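TRAP solute Binding Protein (Uncultured marine bacterium, PDB 5I7I) binds aromatic acids such as 3-hydroxybenzoate and probably delivers them to the membrane components of a TRAP transporter. Local coordinates at residues V85-T90 with F238-N243; H30-M35 with W89-Y94. One frame throughout, in Å; residues are numbered along the deposited sequence.

Contact 1. Residues V85-T90 with F238-N243. With 3HB (3-hydroxybenzoic acid), chain C.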
loop_
_atom_site.group_PDB
_atom_site.type_symbol
_atom_site.label_atom_id
_atom_site.label_comp_id
_atom_site.label_asym_id
_atom_site.label_seq_id
_atom_site.Cartn_x
_atom_site.Cartn_y
_atom_site.Cartn_z
ATOM N N VAL A 85 1.950 -10.635 -18.278
ATOM C CA VAL A 85 2.812 -11.212 -17.264
ATOM C C VAL A 85 1.917 -12.101 -16.416
ATOM O O VAL A 85 0.697 -12.078 -16.536
ATOM C CB VAL A 85 3.499 -10.134 -16.394
ATOM C CG1 VAL A 85 4.258 -9.159 -17.292
ATOM C CG2 VAL A 85 2.495 -9.390 -15.503
ATOM N N ASP A 86 2.535 -12.873 -15.534
ATOM C CA ASP A 86 1.808 -13.855 -14.749
ATOM C C ASP A 86 1.507 -13.420 -13.328
ATOM O O ASP A 86 0.500 -13.851 -12.765
ATOM C CB ASP A 86 2.621 -15.145 -14.708
ATOM C CG ASP A 86 2.823 -15.711 -16.081
ATOM O OD1 ASP A 86 1.815 -15.915 -16.773
ATOM O OD2 ASP A 86 3.975 -15.896 -16.479
ATOM N N ILE A 87 2.359 -12.608 -12.718
ATOM C CA ILE A 87 2.203 -12.171 -11.329
ATOM C C ILE A 87 2.657 -10.724 -11.243
ATOM O O ILE A 87 3.651 -10.339 -11.869
ATOM C CB ILE A 87 3.039 -13.021 -10.339
ATOM C CG1 ILE A 87 2.781 -14.517 -10.528
ATOM C CG2 ILE A 87 2.768 -12.599 -8.881
ATOM C CD1 ILE A 87 3.726 -15.383 -9.718
ATOM N N VAL A 88 1.943 -9.918 -10.452
ATOM C CA VAL A 88 2.382 -8.561 -10.150
ATOM C C VAL A 88 2.212 -8.272 -8.673
ATOM O O VAL A 88 1.387 -8.867 -7.980
ATOM C CB VAL A 88 1.687 -7.469 -10.978
ATOM C CG1 VAL A 88 1.905 -7.733 -12.460
ATOM C CG2 VAL A 88 0.224 -7.388 -10.631
ATOM N N TRP A 89 3.022 -7.315 -8.204
ATOM C CA TRP A 89 2.811 -6.627 -6.938
ATOM C C TRP A 89 2.652 -5.156 -7.267
ATOM O O TRP A 89 3.482 -4.582 -7.978
ATOM C CB TRP A 89 3.983 -6.852 -5.985
ATOM C CG TRP A 89 3.802 -6.206 -4.624
ATOM C CD1 TRP A 89 3.294 -6.792 -3.516
ATOM C CD2 TRP A 89 4.168 -4.878 -4.243
ATOM N NE1 TRP A 89 3.294 -5.912 -2.467
ATOM C CE2 TRP A 89 3.829 -4.729 -2.887
ATOM C CE3 TRP A 89 4.743 -3.800 -4.911
ATOM C CZ2 TRP A 89 4.060 -3.552 -2.183
ATOM C CZ3 TRP A 89 4.947 -2.626 -4.222
ATOM C CH2 TRP A 89 4.610 -2.510 -2.876
ATOM N N THR A 90 1.575 -4.544 -6.781
ATOM C CA THR A 90 1.364 -3.146 -7.109
ATOM C C THR A 90 0.523 -2.470 -6.031
ATOM O O THR A 90 0.128 -3.088 -5.046
ATOM C CB THR A 90 0.734 -3.039 -8.498
ATOM O OG1 THR A 90 0.757 -1.663 -8.883
ATOM C CG2 THR A 90 -0.691 -3.570 -8.508
ATOM N N PHE A 238 -2.009 -2.789 -1.127
ATOM C CA PHE A 238 -1.201 -3.472 -2.121
ATOM C C PHE A 238 -1.941 -4.687 -2.670
ATOM O O PHE A 238 -2.664 -5.367 -1.945
ATOM C CB PHE A 238 0.074 -3.996 -1.466
ATOM C CG PHE A 238 0.957 -2.953 -0.837
ATOM C CD1 PHE A 238 1.261 -1.772 -1.490
ATOM C CD2 PHE A 238 1.527 -3.212 0.392
ATOM C CE1 PHE A 238 2.122 -0.843 -0.913
ATOM C CE2 PHE A 238 2.403 -2.309 0.981
ATOM C CZ PHE A 238 2.703 -1.122 0.316
ATOM N N LEU A 239 -1.723 -4.970 -3.952
ATOM C CA LEU A 239 -2.288 -6.133 -4.618
ATOM C C LEU A 239 -1.149 -7.039 -5.044
ATOM O O LEU A 239 -0.227 -6.603 -5.742
ATOM C CB LEU A 239 -3.061 -5.725 -5.870
ATOM C CG LEU A 239 -4.137 -4.659 -5.676
ATOM C CD1 LEU A 239 -4.764 -4.286 -7.012
ATOM C CD2 LEU A 239 -5.196 -5.160 -4.690
ATOM N N PHE A 240 -1.242 -8.307 -4.655
ATOM C CA PHE A 240 -0.320 -9.354 -5.091
ATOM C C PHE A 240 -1.202 -10.349 -5.833
ATOM O O PHE A 240 -2.007 -11.052 -5.215
ATOM C CB PHE A 240 0.384 -9.963 -3.881
ATOM C CG PHE A 240 1.513 -10.935 -4.213
ATOM C CD1 PHE A 240 2.434 -10.694 -5.222
ATOM C CD2 PHE A 240 1.672 -12.079 -3.423
ATOM C CE1 PHE A 240 3.474 -11.602 -5.444
ATOM C CE2 PHE A 240 2.676 -12.965 -3.651
ATOM C CZ PHE A 240 3.567 -12.741 -4.662
ATOM N N LEU A 241 -1.118 -10.328 -7.165
ATOM C CA LEU A 241 -2.104 -10.958 -8.031
ATOM C C LEU A 241 -1.438 -11.837 -9.071
ATOM O O LEU A 241 -0.336 -11.548 -9.536
ATOM C CB LEU A 241 -2.877 -9.886 -8.812
ATOM C CG LEU A 241 -3.586 -8.808 -8.000
ATOM C CD1 LEU A 241 -4.240 -7.841 -8.962
ATOM C CD2 LEU A 241 -4.598 -9.412 -7.069
ATOM N N MET A 242 -2.138 -12.904 -9.450
ATOM C CA MET A 242 -1.704 -13.799 -10.507
ATOM C C MET A 242 -2.749 -13.788 -11.613
ATOM O O MET A 242 -3.953 -13.621 -11.372
ATOM C CB MET A 242 -1.561 -15.212 -9.944
ATOM C CG MET A 242 -1.051 -16.250 -10.934
ATOM S SD MET A 242 -0.690 -17.812 -10.142
ATOM C CE MET A 242 0.963 -17.577 -9.546
ATOM N N ASN A 243 -2.287 -13.998 -12.839
ATOM C CA ASN A 243 -3.207 -14.120 -13.958
ATOM C C ASN A 243 -4.106 -15.334 -13.754
ATOM O O ASN A 243 -3.633 -16.429 -13.429
ATOM C CB ASN A 243 -2.412 -14.260 -15.248
ATOM C CG ASN A 243 -3.299 -14.526 -16.453
ATOM O OD1 ASN A 243 -3.420 -15.654 -16.912
ATOM N ND2 ASN A 243 -3.926 -13.481 -16.962
HETATM C "C1'" 3HB C . 3.508 4.467 -2.219
HETATM O "O1'" 3HB C . 3.272 5.336 -1.341
HETATM O "O2'" 3HB C . 3.200 4.683 -3.420
HETATM C C1 3HB C . 4.226 3.175 -1.855
HETATM C C2 3HB C . 4.426 2.863 -0.511
HETATM C C3 3HB C . 5.079 1.708 -0.162
HETATM C C4 3HB C . 5.563 0.868 -1.130
HETATM C C5 3HB C . 5.362 1.173 -2.474
HETATM C C6 3HB C . 4.699 2.326 -2.842
HETATM O O3 3HB C . 5.263 1.417 1.170
#

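Contact 2. Residues H30-M35 with W89-Y94. With 3HB (3-hydroxybenzoic acid), chain C.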
loop_
_atom_site.group_PDB
_atom_site.type_symbol
_atom_site.label_atom_id
_atom_site.label_comp_id
_atom_site.label_asym_id
_atom_site.label_seq_id
_atom_site.Cartn_x
_atom_site.Cartn_y
_atom_site.Cartn_z
ATOM N N HIS A 30 6.200 -9.158 -12.436
ATOM C CA HIS A 30 6.523 -7.789 -12.814
ATOM C C HIS A 30 6.110 -6.827 -11.701
ATOM O O HIS A 30 5.033 -6.972 -11.121
ATOM C CB HIS A 30 5.791 -7.435 -14.120
ATOM C CG HIS A 30 6.416 -6.310 -14.874
ATOM N ND1 HIS A 30 5.714 -5.541 -15.768
ATOM C CD2 HIS A 30 7.690 -5.849 -14.904
ATOM C CE1 HIS A 30 6.521 -4.652 -16.315
ATOM N NE2 HIS A 30 7.726 -4.809 -15.796
ATOM N N SER A 31 6.960 -5.842 -11.399
ATOM C CA SER A 31 6.594 -4.810 -10.439
ATOM C C SER A 31 7.442 -3.574 -10.693
ATOM O O SER A 31 8.395 -3.596 -11.473
ATOM C CB SER A 31 6.746 -5.326 -9.016
ATOM O OG SER A 31 6.142 -4.452 -8.088
ATOM N N PHE A 32 7.092 -2.486 -10.001
ATOM C CA PHE A 32 7.711 -1.182 -10.236
ATOM C C PHE A 32 8.892 -0.839 -9.324
ATOM O O PHE A 32 9.792 -0.125 -9.783
ATOM C CB PHE A 32 6.684 -0.035 -10.208
ATOM C CG PHE A 32 6.009 0.158 -8.880
ATOM C CD1 PHE A 32 6.569 0.966 -7.897
ATOM C CD2 PHE A 32 4.812 -0.463 -8.618
ATOM C CE1 PHE A 32 5.943 1.115 -6.660
ATOM C CE2 PHE A 32 4.190 -0.316 -7.398
ATOM C CZ PHE A 32 4.747 0.476 -6.417
ATOM N N PRO A 33 8.940 -1.247 -8.053
ATOM C CA PRO A 33 10.087 -0.840 -7.232
ATOM C C PRO A 33 11.364 -1.478 -7.740
ATOM O O PRO A 33 11.321 -2.536 -8.384
ATOM C CB PRO A 33 9.737 -1.368 -5.824
ATOM C CG PRO A 33 8.285 -1.566 -5.837
ATOM C CD PRO A 33 7.994 -2.033 -7.237
ATOM N N PRO A 34 12.517 -0.884 -7.452
ATOM C CA PRO A 34 13.779 -1.535 -7.802
ATOM C C PRO A 34 14.023 -2.768 -6.941
ATOM O O PRO A 34 13.384 -2.991 -5.899
ATOM C CB PRO A 34 14.817 -0.445 -7.535
ATOM C CG PRO A 34 14.195 0.397 -6.470
ATOM C CD PRO A 34 12.733 0.420 -6.807
ATOM N N MET A 35 14.974 -3.580 -7.417
ATOM C CA MET A 35 15.290 -4.864 -6.795
ATOM C C MET A 35 15.511 -4.780 -5.291
ATOM O O MET A 35 14.956 -5.621 -4.565
ATOM C CB MET A 35 16.498 -5.444 -7.558
ATOM C CG MET A 35 17.171 -6.695 -7.018
ATOM S SD MET A 35 18.498 -7.244 -8.148
ATOM C CE MET A 35 18.376 -9.041 -8.054
ATOM N N TRP A 89 3.022 -7.315 -8.204
ATOM C CA TRP A 89 2.811 -6.627 -6.938
ATOM C C TRP A 89 2.652 -5.156 -7.267
ATOM O O TRP A 89 3.482 -4.582 -7.978
ATOM C CB TRP A 89 3.983 -6.852 -5.985
ATOM C CG TRP A 89 3.802 -6.206 -4.624
ATOM C CD1 TRP A 89 3.294 -6.792 -3.516
ATOM C CD2 TRP A 89 4.168 -4.878 -4.243
ATOM N NE1 TRP A 89 3.294 -5.912 -2.467
ATOM C CE2 TRP A 89 3.829 -4.729 -2.887
ATOM C CE3 TRP A 89 4.743 -3.800 -4.911
ATOM C CZ2 TRP A 89 4.060 -3.552 -2.183
ATOM C CZ3 TRP A 89 4.947 -2.626 -4.222
ATOM C CH2 TRP A 89 4.610 -2.510 -2.876
ATOM N N THR A 90 1.575 -4.544 -6.781
ATOM C CA THR A 90 1.364 -3.146 -7.109
ATOM C C THR A 90 0.523 -2.470 -6.031
ATOM O O THR A 90 0.128 -3.088 -5.046
ATOM C CB THR A 90 0.734 -3.039 -8.498
ATOM O OG1 THR A 90 0.757 -1.663 -8.883
ATOM C CG2 THR A 90 -0.691 -3.570 -8.508
ATOM N N VAL A 91 0.274 -1.175 -6.233
ATOM C CA VAL A 91 -0.595 -0.373 -5.371
ATOM C C VAL A 91 -1.943 -0.249 -6.067
ATOM O O VAL A 91 -2.008 0.230 -7.202
ATOM C CB VAL A 91 0.014 1.016 -5.100
ATOM C CG1 VAL A 91 -0.936 1.901 -4.313
ATOM C CG2 VAL A 91 1.342 0.914 -4.313
ATOM N N ALA A 92 -3.020 -0.676 -5.398
ATOM C CA ALA A 92 -4.338 -0.707 -6.032
ATOM C C ALA A 92 -4.724 0.662 -6.568
ATOM O O ALA A 92 -5.193 0.796 -7.705
ATOM C CB ALA A 92 -5.390 -1.163 -5.025
ATOM N N GLY A 93 -4.539 1.696 -5.757
ATOM C CA GLY A 93 -4.940 3.035 -6.103
ATOM C C GLY A 93 -4.089 3.740 -7.134
ATOM O O GLY A 93 -4.401 4.879 -7.498
ATOM N N TYR A 94 -3.015 3.113 -7.632
ATOM C CA TYR A 94 -2.329 3.697 -8.779
ATOM C C TYR A 94 -3.224 3.730 -10.009
ATOM O O TYR A 94 -2.925 4.467 -10.948
ATOM C CB TYR A 94 -1.041 2.943 -9.110
ATOM C CG TYR A 94 0.158 3.207 -8.205
ATOM C CD1 TYR A 94 0.082 4.058 -7.104
ATOM C CD2 TYR A 94 1.368 2.603 -8.478
ATOM C CE1 TYR A 94 1.181 4.277 -6.315
ATOM C CE2 TYR A 94 2.465 2.826 -7.707
ATOM C CZ TYR A 94 2.387 3.648 -6.634
ATOM O OH TYR A 94 3.528 3.844 -5.874
HETATM C "C1'" 3HB C . 3.508 4.467 -2.219
HETATM O "O1'" 3HB C . 3.272 5.336 -1.341
HETATM O "O2'" 3HB C . 3.200 4.683 -3.420
HETATM C C1 3HB C . 4.226 3.175 -1.855
HETATM C C2 3HB C . 4.426 2.863 -0.511
HETATM C C3 3HB C . 5.079 1.708 -0.162
HETATM C C4 3HB C . 5.563 0.868 -1.130
HETATM C C5 3HB C . 5.362 1.173 -2.474
HETATM C C6 3HB C . 4.699 2.326 -2.842
HETATM O O3 3HB C . 5.263 1.417 1.170
#

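Contact 1. Residues V85-T90 with F238-N243
With chi1 at -178°, the Trp-89 indole extends opposite its own N, while Phe-238 CG lies beside its N (chi1 -60°), bringing the rings together at the ligand end of the strand pair. CZ2 of Trp-89 sits over the centre of the Phe-238 ring, 3.4 Å from Phe-238 CD1, with the two planes inclined obliquely at 43°. Both rings turn an edge to 3-hydroxybenzoate: Trp-89 CH2 lies 3.8 Å from ligand C5, and Phe-238 CZ 3.7 Å from the phenolic O3. Cut back to an alanine, Phe-238 would probably no longer give CZ2 of Trp-89 a ring face to rest on, and a gap would open beside the ligand hydroxyl. Further along the same face, Ile-87 splits its contacts: CG2 meets Phe-240 CE1 at 3.6 Å, and CD1 reaches Met-242 CE at 3.5 Å. Phe-43 and Trp-47 also meet Phe-240, edge-to-face. On the other face, Thr-90 and Leu-239 lie side by side. Paired backbone hydrogen bonds, N-H to O in both directions, join Val-88 to Leu-241 and Thr-90 to Leu-239; Asn-243 N adds one to Asp-86 O at 2.8 Å. Asn-243 is the N-cap of the following helix, its OD1 taking Lys-246 N while ND2 bonds Val-80 O. This antiparallel pairing lies inside the mixed five-stranded sheet of a two-domain solute-binding protein, and its end forms part of the aromatic pocket wall.

Contact 2. Residues H30-M35 with W89-Y94
An aromatic cluster that forms part of the wall of the 3-hydroxybenzoate pocket joins these segments: Phe-32 packs against Tyr-94 and Trp-89. Phe-32 CZ lies 3.5 Å from Tyr-94 CE2, which stands over one face of the Phe-32 ring, toward its rim; the opposite face is covered by CD of the following residue, Pro-33. The Phe-32 and Tyr-94 planes meet obliquely, at 46°. Setting CG between its backbone N and carbonyl carbon (chi1 64°) carries the Phe-32 ring across to this position. At its edge, CZ also touches Val-91 CG2 at 4.0 Å. Trp-89 offers CZ3 to both neighbours, 3.8 Å from Phe-32 CZ and 3.9 Å from Pro-33 CG. The cluster lies where strands 25-31 and 87-91, parallel neighbours in one sheet, run out toward the ligand, a common place for a binding site in periplasmic-binding-protein folds. Here Ser-31 OG donates to Trp-89 O across 2.7 Å, tilted 31° from the carbonyl plane, while the same hydroxyl oxygen sits in the indole plane at the CE3 edge. Beyond the strand, a short 3-10 segment brings the Tyr-94 ring back against Val-91, whose CB lies over the ring centre. Tyr-94 OH donates to ligand O2' at 2.6 Å and is hydrogen-bonded to Val-190 N; Arg-168 and Glu-210 also hydrogen-bond to the ligand.

How the contacts relate
From the N terminus, strand 25-31 runs into the loop of contact 2, which closes when the chain returns along strand 87-91 after a stretch that includes helices 38-54 and 76-82. Contact 1 closes a longer excursion, from the same strand through strand 136-143 of the same sheet and five strands of the six-stranded sheet, then back in strand 237-243. The loops follow one another, neither enclosing the other; the contacts share Trp-89 and Thr-90. Strand 87-91 is thus the middle one of three, parallel to 25-31 and antiparallel to 237-243. The contacts also touch directly: Ile-87 O probably accepts a hydrogen bond from His-30 N, and Phe-238 packs on Val-91. Both touch 3-hydroxybenzoate.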